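Local coordinates for protein GH61E (Thielavia terrestris, PDB 3EJA) that oxidatively cleaves the glycosidic bonds of crystalline and amorphous polysaccharides as a copper-dependent lytic polysaccharide monooxygenase of family AA9, at residues F74-V79 and F96-D101; S129-L134 and Q158-G163. All blocks are in the same frame, centred on the assembly; numbering follows the deposited sequence.

In the fold
Contact 1 and contact 2 are two strand pairings of one mixed beta sheet, and their centres lie about 12 Å apart. Strands 72-78 and 130-140 are neighbours in that sheet, so 74-79 and 129-134 also meet each other. Val-79 N lies 2.8 Å from Tyr-131 O, and Arg-78 NH2 lies 2.8 Å from Ser-129 O; both are probable hydrogen bonds. Met-76 of contact 1 packs against Tyr-132, Leu-134 and Leu-159 of contact 2. The side chain of Phe-74 is about 10 Å from that of Tyr-153, a ligand of the metal site, which holds magnesium here. Contact 2 lies away from the annotated sites, and its Tyr-131 touches a bound N-acetylglucosamine.

Contact 1 (F74-V79 and F96-D101); sequences FYMARV and FKVYED. With SO4 (sulfate ion), chain G.
The Tyr-75 ring lies against Lys-97. Lys-97 CB sits over one face, in a CH-pi contact 4.2 Å from the centroid. The lysine chain bends at chi3 (-82°), and its CE passes 3.4 Å from Tyr-75 OH. On the opposite face of the sheet, Met-76 CB sits over one face of the Phe-96 ring, 4.1 Å from the centroid. Phe-96 CG lies between its backbone N and carbonyl carbon (chi1 57°), which lays the ring over the CB and carbonyl O of Met-76. Met-76 SD lies obliquely to this ring, 5.4 Å from the centroid, in a Met-aromatic contact, and touches Val-98 CG1 at 3.8 Å. Phe-74 and Tyr-99 run side by side, with Phe-74 CD2 3.6 Å from Tyr-99 CD1 and the ring planes at 58°, an oblique pair.

Backbone bonds hold the pairing. Met-76 and Phe-96 exchange two hydrogen bonds. Phe-74 N bonds to Tyr-99 O, and Phe-74 O takes a bond from Val-98 N at 2.8 Å and a weak one from Tyr-99 N.

Tyr-75 OH bonds to Tyr-179 OH, and Phe-175 meets the Tyr-75 ring edge-to-face. Lys-97 NZ forms a salt bridge with Glu-100 OE1 and bonds to the carbonyls of Pro-201 and Pro-203. Arg-78 NH1 bonds to a sulfate ion, probably from the crystallisation liquor, which Asp-81 N also holds. An alanine in place of Tyr-75 would probably leave Tyr-179 without its hydroxyl partner and open a gap beside Lys-97.

Val-98 and Tyr-99 both face Phe-74, a classic beta bulge at one edge of the mixed sheet of the AA9 beta sandwich.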
ATOM      1  N   PHE A  74       3.717   1.655  -1.038  1.00 10.62           N
ATOM      2  CA  PHE A  74       3.550   0.231  -1.360  1.00 10.53           C
ATOM      3  C   PHE A  74       4.403  -0.624  -0.428  1.00 10.44           C
ATOM      4  O   PHE A  74       5.542  -0.269  -0.126  1.00 10.44           O
ATOM      5  CB  PHE A  74       3.897  -0.061  -2.836  1.00 10.50           C
ATOM      6  CG  PHE A  74       2.961   0.598  -3.813  1.00 10.67           C
ATOM      7  CD1 PHE A  74       1.743   0.005  -4.138  1.00  9.89           C
ATOM      8  CD2 PHE A  74       3.285   1.832  -4.381  1.00 10.56           C
ATOM      9  CE1 PHE A  74       0.859   0.617  -5.028  1.00 10.18           C
ATOM     10  CE2 PHE A  74       2.407   2.460  -5.260  1.00 10.64           C
ATOM     11  CZ  PHE A  74       1.191   1.856  -5.588  1.00 10.89           C
ATOM     12  N   TYR A  75       3.835  -1.740   0.030  1.00 10.51           N
ATOM     13  CA  TYR A  75       4.559  -2.701   0.851  1.00 10.71           C
ATOM     14  C   TYR A  75       4.464  -4.092   0.223  1.00 10.94           C
ATOM     15  O   TYR A  75       3.575  -4.361  -0.579  1.00 11.30           O
ATOM     16  CB  TYR A  75       3.960  -2.787   2.256  1.00 10.57           C
ATOM     17  CG  TYR A  75       4.063  -1.563   3.148  1.00 10.41           C
ATOM     18  CD1 TYR A  75       3.294  -0.412   2.902  1.00 10.41           C
ATOM     19  CD2 TYR A  75       4.874  -1.585   4.277  1.00 10.53           C
ATOM     20  CE1 TYR A  75       3.359   0.709   3.764  1.00 10.28           C
ATOM     21  CE2 TYR A  75       4.953  -0.482   5.141  1.00 10.85           C
ATOM     22  CZ  TYR A  75       4.197   0.652   4.883  1.00 10.52           C
ATOM     23  OH  TYR A  75       4.284   1.708   5.760  1.00 11.12           O
ATOM     24  N   MET A  76       5.384  -4.972   0.602  1.00 11.33           N
ATOM     25  CA  MET A  76       5.354  -6.369   0.178  1.00 11.75           C
ATOM     26  C   MET A  76       5.554  -7.304   1.373  1.00 11.68           C
ATOM     27  O   MET A  76       6.129  -6.907   2.385  1.00 11.31           O
ATOM     28  CB  MET A  76       6.437  -6.635  -0.872  1.00 11.62           C
ATOM     29  CG  MET A  76       6.204  -5.927  -2.210  1.00 12.12           C
ATOM     30  SD  MET A  76       7.564  -6.188  -3.360  1.00 12.96           S
ATOM     31  CE  MET A  76       7.148  -7.832  -3.988  1.00 13.23           C
ATOM     32  N   ALA A  77       5.070  -8.535   1.235  1.00 11.96           N
ATOM     33  CA  ALA A  77       5.281  -9.594   2.224  1.00 12.63           C
ATOM     34  C   ALA A  77       5.429 -10.934   1.511  1.00 13.19           C
ATOM     35  O   ALA A  77       4.624 -11.270   0.633  1.00 12.31           O
ATOM     36  CB  ALA A  77       4.126  -9.645   3.220  1.00 12.50           C
ATOM     37  N   ARG A  78       6.446 -11.700   1.909  1.00 14.01           N
ATOM     38  CA  ARG A  78       6.775 -12.961   1.259  1.00 15.25           C
ATOM     39  C   ARG A  78       6.054 -14.165   1.868  1.00 15.77           C
ATOM     40  O   ARG A  78       6.141 -14.406   3.070  1.00 15.38           O
ATOM     41  CB  ARG A  78       8.288 -13.207   1.296  1.00 14.98           C
ATOM     42  CG  ARG A  78       8.701 -14.369   0.408  1.00 16.47           C
ATOM     43  CD  ARG A  78      10.209 -14.550   0.370  1.00 18.11           C
ATOM     44  NE  ARG A  78      10.550 -15.648  -0.535  1.00 21.17           N
ATOM     45  CZ  ARG A  78      10.555 -16.938  -0.200  1.00 22.00           C
ATOM     46  NH1 ARG A  78      10.241 -17.324   1.036  1.00 21.63           N
ATOM     47  NH2 ARG A  78      10.880 -17.849  -1.111  1.00 21.98           N
ATOM     48  N   VAL A  79       5.332 -14.900   1.022  1.00 16.58           N
ATOM     49  CA  VAL A  79       4.719 -16.176   1.393  1.00 17.67           C
ATOM     50  C   VAL A  79       5.847 -17.193   1.627  1.00 19.10           C
ATOM     51  O   VAL A  79       6.733 -17.328   0.782  1.00 18.68           O
ATOM     52  CB  VAL A  79       3.795 -16.697   0.257  1.00 17.23           C
ATOM     53  CG1 VAL A  79       3.090 -17.996   0.661  1.00 16.82           C
ATOM     54  CG2 VAL A  79       2.772 -15.629  -0.169  1.00 16.81           C
ATOM     55  N   PHE A  96       7.399  -5.230   4.438  1.00 10.65           N
ATOM     56  CA  PHE A  96       8.433  -4.214   4.224  1.00 10.84           C
ATOM     57  C   PHE A  96       7.986  -3.196   3.168  1.00 10.62           C
ATOM     58  O   PHE A  96       7.282  -3.548   2.220  1.00 10.11           O
ATOM     59  CB  PHE A  96       9.797  -4.845   3.887  1.00 11.39           C
ATOM     60  CG  PHE A  96       9.786  -5.754   2.676  1.00 11.90           C
ATOM     61  CD1 PHE A  96       9.385  -7.083   2.788  1.00 12.81           C
ATOM     62  CD2 PHE A  96      10.208  -5.283   1.431  1.00 12.80           C
ATOM     63  CE1 PHE A  96       9.377  -7.931   1.675  1.00 13.25           C
ATOM     64  CE2 PHE A  96      10.217  -6.125   0.311  1.00 13.15           C
ATOM     65  CZ  PHE A  96       9.800  -7.455   0.435  1.00 12.94           C
ATOM     66  N   LYS A  97       8.368  -1.934   3.366  1.00 10.68           N
ATOM     67  CA  LYS A  97       7.993  -0.851   2.448  1.00 11.07           C
ATOM     68  C   LYS A  97       8.910  -0.834   1.228  1.00 11.34           C
ATOM     69  O   LYS A  97      10.134  -0.852   1.378  1.00 11.63           O
ATOM     70  CB  LYS A  97       8.071   0.498   3.172  1.00 10.61           C
ATOM     71  CG  LYS A  97       7.671   1.690   2.315  1.00 10.40           C
ATOM     72  CD  LYS A  97       7.865   3.013   3.057  1.00 11.51           C
ATOM     73  CE  LYS A  97       6.691   3.336   3.979  1.00 11.47           C
ATOM     74  NZ  LYS A  97       7.085   4.408   4.949  1.00 11.26           N
ATOM     75  N   VAL A  98       8.320  -0.784   0.030  1.00 11.87           N
ATOM     76  CA  VAL A  98       9.099  -0.741  -1.214  1.00 12.15           C
ATOM     77  C   VAL A  98       8.999   0.587  -1.971  1.00 12.73           C
ATOM     78  O   VAL A  98       9.791   0.835  -2.891  1.00 12.72           O
ATOM     79  CB  VAL A  98       8.767  -1.938  -2.174  1.00 12.45           C
ATOM     80  CG1 VAL A  98       9.093  -3.264  -1.504  1.00 12.02           C
ATOM     81  CG2 VAL A  98       7.314  -1.899  -2.652  1.00 11.86           C
ATOM     82  N   TYR A  99       8.036   1.429  -1.589  1.00 12.70           N
ATOM     83  CA  TYR A  99       7.809   2.714  -2.249  1.00 13.28           C
ATOM     84  C   TYR A  99       7.064   3.668  -1.323  1.00 13.23           C
ATOM     85  O   TYR A  99       6.170   3.247  -0.586  1.00 12.61           O
ATOM     86  CB  TYR A  99       7.014   2.525  -3.561  1.00 13.05           C
ATOM     87  CG  TYR A  99       6.665   3.825  -4.251  1.00 13.59           C
ATOM     88  CD1 TYR A  99       5.522   4.549  -3.883  1.00 11.89           C
ATOM     89  CD2 TYR A  99       7.487   4.345  -5.261  1.00 13.28           C
ATOM     90  CE1 TYR A  99       5.201   5.748  -4.499  1.00 13.71           C
ATOM     91  CE2 TYR A  99       7.177   5.555  -5.880  1.00 14.57           C
ATOM     92  CZ  TYR A  99       6.035   6.249  -5.493  1.00 14.47           C
ATOM     93  OH  TYR A  99       5.715   7.436  -6.105  1.00 15.12           O
ATOM     94  N   GLU A 100       7.438   4.947  -1.376  1.00 12.97           N
ATOM     95  CA  GLU A 100       6.645   6.019  -0.776  1.00 13.75           C
ATOM     96  C   GLU A 100       6.881   7.290  -1.581  1.00 13.74           C
ATOM     97  O   GLU A 100       7.949   7.476  -2.161  1.00 13.90           O
ATOM     98  CB  GLU A 100       7.031   6.231   0.701  1.00 13.36           C
ATOM     99  CG  GLU A 100       8.413   6.858   0.891  1.00 13.72           C
ATOM    100  CD  GLU A 100       8.841   6.979   2.343  1.00 15.28           C
ATOM    101  OE1 GLU A 100       8.128   6.487   3.238  1.00 16.83           O
ATOM    102  OE2 GLU A 100       9.914   7.562   2.584  1.00 18.40           O
ATOM    103  N   ASP A 101       5.904   8.166  -1.641  1.00 14.57           N
ATOM    104  CA  ASP A 101       6.181   9.445  -2.267  1.00 15.74           C
ATOM    105  C   ASP A 101       6.213  10.547  -1.206  1.00 16.04           C
ATOM    106  O   ASP A 101       5.861  10.319  -0.045  1.00 16.23           O
ATOM    107  CB  ASP A 101       5.198   9.730  -3.409  1.00 15.56           C
ATOM    108  CG  ASP A 101       3.764   9.700  -2.962  1.00 15.92           C
ATOM    109  OD1 ASP A 101       3.520   9.698  -1.736  1.00 17.79           O
ATOM    110  OD2 ASP A 101       2.877   9.690  -3.833  1.00 15.23           O
TER
HETATM  111  S   SO4 G4849      10.710 -19.534   4.124  1.00 55.83           S
HETATM  112  O1  SO4 G4849      10.023 -18.396   4.730  1.00 56.05           O
HETATM  113  O2  SO4 G4849      10.261 -19.714   2.748  1.00 55.36           O
HETATM  114  O3  SO4 G4849      12.148 -19.270   4.137  1.00 56.26           O
HETATM  115  O4  SO4 G4849      10.420 -20.743   4.890  1.00 55.77           O

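Contact 2 (S129-L134 and Q158-G163); sequences SGYYLL and QLSVTG
Tyr-132 and Val-161 cross obliquely, with Tyr-132 CD1 3.6 Å from Val-161 CG2. The valine methyl meets the ring at a slant. Val-161 CG2 is anti to its own carbonyl carbon, which brings that methyl to the ring. Further along the same face, Leu-134 and Leu-159 also cross, their CD2 atoms 4.0 Å apart. Leu-134 also touches Val-58 and Tyr-60 of strand 57-63, in the other sheet.

The other face carries Tyr-131 and Ser-160. Ser-160 OG is anti to the backbone N (chi1 178°) and lies 3.8 Å above the plane of the Tyr-131 ring, toward its rim. Ser-160 CB approaches the same ring, 3.7 Å from Tyr-131 CE2. Leu-133 and Gln-158 run alongside each other, with Leu-133 CD2 4.1 Å from Gln-158 CG. The amide oxygen of Gln-158 takes hydrogen bonds from Arg-17 and Ala-46.

Two reciprocal pairs of backbone bonds hold this register, Gly-130 with Val-161 and Tyr-132 with Leu-159. With phi at 149°, Gly-130 adopts a conformation in which a side chain would collide with the carbonyl O of Ser-129.

This is regular antiparallel pairing within the beta hairpin of strands 130-140 and 151-162, part of the fibronectin type III-like sandwich.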
ATOM      1  N   SER A 129      13.318 -14.764  -4.487  1.00 21.42           N
ATOM      2  CA  SER A 129      12.248 -15.260  -5.348  1.00 21.23           C
ATOM      3  C   SER A 129      11.165 -15.922  -4.502  1.00 20.80           C
ATOM      4  O   SER A 129      11.444 -16.470  -3.433  1.00 20.91           O
ATOM      5  CB  SER A 129      12.774 -16.269  -6.372  1.00 21.01           C
ATOM      6  OG  SER A 129      13.526 -15.623  -7.382  1.00 21.03           O
ATOM      7  N   GLY A 130       9.934 -15.867  -4.987  1.00 20.16           N
ATOM      8  CA  GLY A 130       8.818 -16.503  -4.300  1.00 19.54           C
ATOM      9  C   GLY A 130       7.523 -15.761  -4.521  1.00 18.98           C
ATOM     10  O   GLY A 130       7.473 -14.807  -5.303  1.00 18.77           O
ATOM     11  N   TYR A 131       6.475 -16.212  -3.835  1.00 18.28           N
ATOM     12  CA  TYR A 131       5.172 -15.555  -3.889  1.00 17.83           C
ATOM     13  C   TYR A 131       5.098 -14.427  -2.875  1.00 16.74           C
ATOM     14  O   TYR A 131       5.630 -14.537  -1.772  1.00 15.87           O
ATOM     15  CB  TYR A 131       4.044 -16.557  -3.657  1.00 18.89           C
ATOM     16  CG  TYR A 131       3.917 -17.563  -4.777  1.00 20.55           C
ATOM     17  CD1 TYR A 131       4.700 -18.721  -4.794  1.00 22.10           C
ATOM     18  CD2 TYR A 131       3.028 -17.349  -5.826  1.00 21.01           C
ATOM     19  CE1 TYR A 131       4.594 -19.640  -5.831  1.00 22.76           C
ATOM     20  CE2 TYR A 131       2.911 -18.262  -6.863  1.00 22.94           C
ATOM     21  CZ  TYR A 131       3.698 -19.404  -6.858  1.00 22.59           C
ATOM     22  OH  TYR A 131       3.587 -20.317  -7.876  1.00 23.40           O
ATOM     23  N   TYR A 132       4.441 -13.337  -3.271  1.00 15.69           N
ATOM     24  CA  TYR A 132       4.325 -12.146  -2.432  1.00 14.73           C
ATOM     25  C   TYR A 132       2.921 -11.551  -2.478  1.00 14.34           C
ATOM     26  O   TYR A 132       2.201 -11.682  -3.478  1.00 14.14           O
ATOM     27  CB  TYR A 132       5.312 -11.064  -2.893  1.00 14.66           C
ATOM     28  CG  TYR A 132       6.770 -11.287  -2.545  1.00 14.59           C
ATOM     29  CD1 TYR A 132       7.582 -12.127  -3.321  1.00 14.92           C
ATOM     30  CD2 TYR A 132       7.354 -10.610  -1.475  1.00 14.02           C
ATOM     31  CE1 TYR A 132       8.930 -12.306  -3.016  1.00 14.86           C
ATOM     32  CE2 TYR A 132       8.696 -10.782  -1.157  1.00 14.42           C
ATOM     33  CZ  TYR A 132       9.480 -11.636  -1.933  1.00 15.09           C
ATOM     34  OH  TYR A 132      10.811 -11.800  -1.627  1.00 14.89           O
ATOM     35  N   LEU A 133       2.542 -10.891  -1.386  1.00 13.22           N
ATOM     36  CA  LEU A 133       1.430  -9.963  -1.411  1.00 12.61           C
ATOM     37  C   LEU A 133       2.019  -8.562  -1.593  1.00 12.03           C
ATOM     38  O   LEU A 133       3.035  -8.226  -0.980  1.00 11.80           O
ATOM     39  CB  LEU A 133       0.619 -10.035  -0.110  1.00 12.13           C
ATOM     40  CG  LEU A 133      -0.173 -11.306   0.228  1.00 11.47           C
ATOM     41  CD1 LEU A 133      -0.742 -11.249   1.652  1.00 11.70           C
ATOM     42  CD2 LEU A 133      -1.288 -11.554  -0.791  1.00 11.21           C
ATOM     43  N   LEU A 134       1.382  -7.769  -2.449  1.00 11.36           N
ATOM     44  CA  LEU A 134       1.778  -6.389  -2.685  1.00 10.95           C
ATOM     45  C   LEU A 134       0.635  -5.476  -2.242  1.00 10.66           C
ATOM     46  O   LEU A 134      -0.452  -5.476  -2.834  1.00 10.94           O
ATOM     47  CB  LEU A 134       2.120  -6.173  -4.166  1.00 11.16           C
ATOM     48  CG  LEU A 134       2.384  -4.738  -4.654  1.00 10.73           C
ATOM     49  CD1 LEU A 134       3.633  -4.124  -3.993  1.00  9.92           C
ATOM     50  CD2 LEU A 134       2.499  -4.725  -6.179  1.00 10.89           C
ATOM     51  N   GLN A 158      -1.672 -10.303  -5.621  1.00 13.45           N
ATOM     52  CA  GLN A 158      -0.945 -11.573  -5.488  1.00 14.22           C
ATOM     53  C   GLN A 158       0.098 -11.694  -6.598  1.00 14.46           C
ATOM     54  O   GLN A 158      -0.238 -11.635  -7.786  1.00 14.33           O
ATOM     55  CB  GLN A 158      -1.925 -12.754  -5.508  1.00 14.15           C
ATOM     56  CG  GLN A 158      -2.959 -12.677  -4.365  1.00 14.36           C
ATOM     57  CD  GLN A 158      -3.995 -13.802  -4.338  1.00 14.47           C
ATOM     58  OE1 GLN A 158      -4.706 -13.958  -3.340  1.00 14.17           O
ATOM     59  NE2 GLN A 158      -4.092 -14.580  -5.418  1.00 14.39           N
ATOM     60  N   LEU A 159       1.357 -11.838  -6.188  1.00 14.80           N
ATOM     61  CA  LEU A 159       2.512 -11.864  -7.093  1.00 15.71           C
ATOM     62  C   LEU A 159       3.295 -13.174  -7.004  1.00 16.39           C
ATOM     63  O   LEU A 159       3.390 -13.785  -5.934  1.00 16.11           O
ATOM     64  CB  LEU A 159       3.462 -10.699  -6.762  1.00 15.14           C
ATOM     65  CG  LEU A 159       3.302  -9.345  -7.474  1.00 16.23           C
ATOM     66  CD1 LEU A 159       1.863  -8.865  -7.491  1.00 14.98           C
ATOM     67  CD2 LEU A 159       4.233  -8.278  -6.868  1.00 15.20           C
ATOM     68  N   SER A 160       3.850 -13.587  -8.142  1.00 17.23           N
ATOM     69  CA  SER A 160       4.900 -14.593  -8.178  1.00 18.09           C
ATOM     70  C   SER A 160       6.167 -13.935  -8.718  1.00 18.54           C
ATOM     71  O   SER A 160       6.234 -13.584  -9.898  1.00 18.68           O
ATOM     72  CB  SER A 160       4.490 -15.781  -9.054  1.00 18.24           C
ATOM     73  OG  SER A 160       5.539 -16.721  -9.124  1.00 18.74           O
ATOM     74  N   VAL A 161       7.155 -13.766  -7.841  1.00 19.13           N
ATOM     75  CA  VAL A 161       8.407 -13.092  -8.167  1.00 19.87           C
ATOM     76  C   VAL A 161       9.512 -14.112  -8.457  1.00 20.70           C
ATOM     77  O   VAL A 161       9.782 -15.000  -7.646  1.00 20.42           O
ATOM     78  CB  VAL A 161       8.844 -12.124  -7.030  1.00 19.60           C
ATOM     79  CG1 VAL A 161      10.193 -11.471  -7.338  1.00 19.27           C
ATOM     80  CG2 VAL A 161       7.772 -11.060  -6.797  1.00 19.44           C
ATOM     81  N   THR A 162      10.136 -13.981  -9.626  1.00 21.69           N
ATOM     82  CA  THR A 162      11.235 -14.860 -10.020  1.00 22.96           C
ATOM     83  C   THR A 162      12.511 -14.051 -10.243  1.00 23.67           C
ATOM     84  O   THR A 162      12.464 -12.829 -10.358  1.00 23.83           O
ATOM     85  CB  THR A 162      10.895 -15.662 -11.303  1.00 22.68           C
ATOM     86  OG1 THR A 162      10.602 -14.753 -12.371  1.00 22.44           O
ATOM     87  CG2 THR A 162       9.683 -16.563 -11.071  1.00 22.74           C
ATOM     88  N   GLY A 163      13.649 -14.743 -10.286  1.00 24.52           N
ATOM     89  CA  GLY A 163      14.938 -14.122 -10.572  1.00 25.37           C
ATOM     90  C   GLY A 163      15.429 -13.178  -9.494  1.00 25.99           C
ATOM     91  O   GLY A 163      16.077 -12.169  -9.790  1.00 26.21           O
TER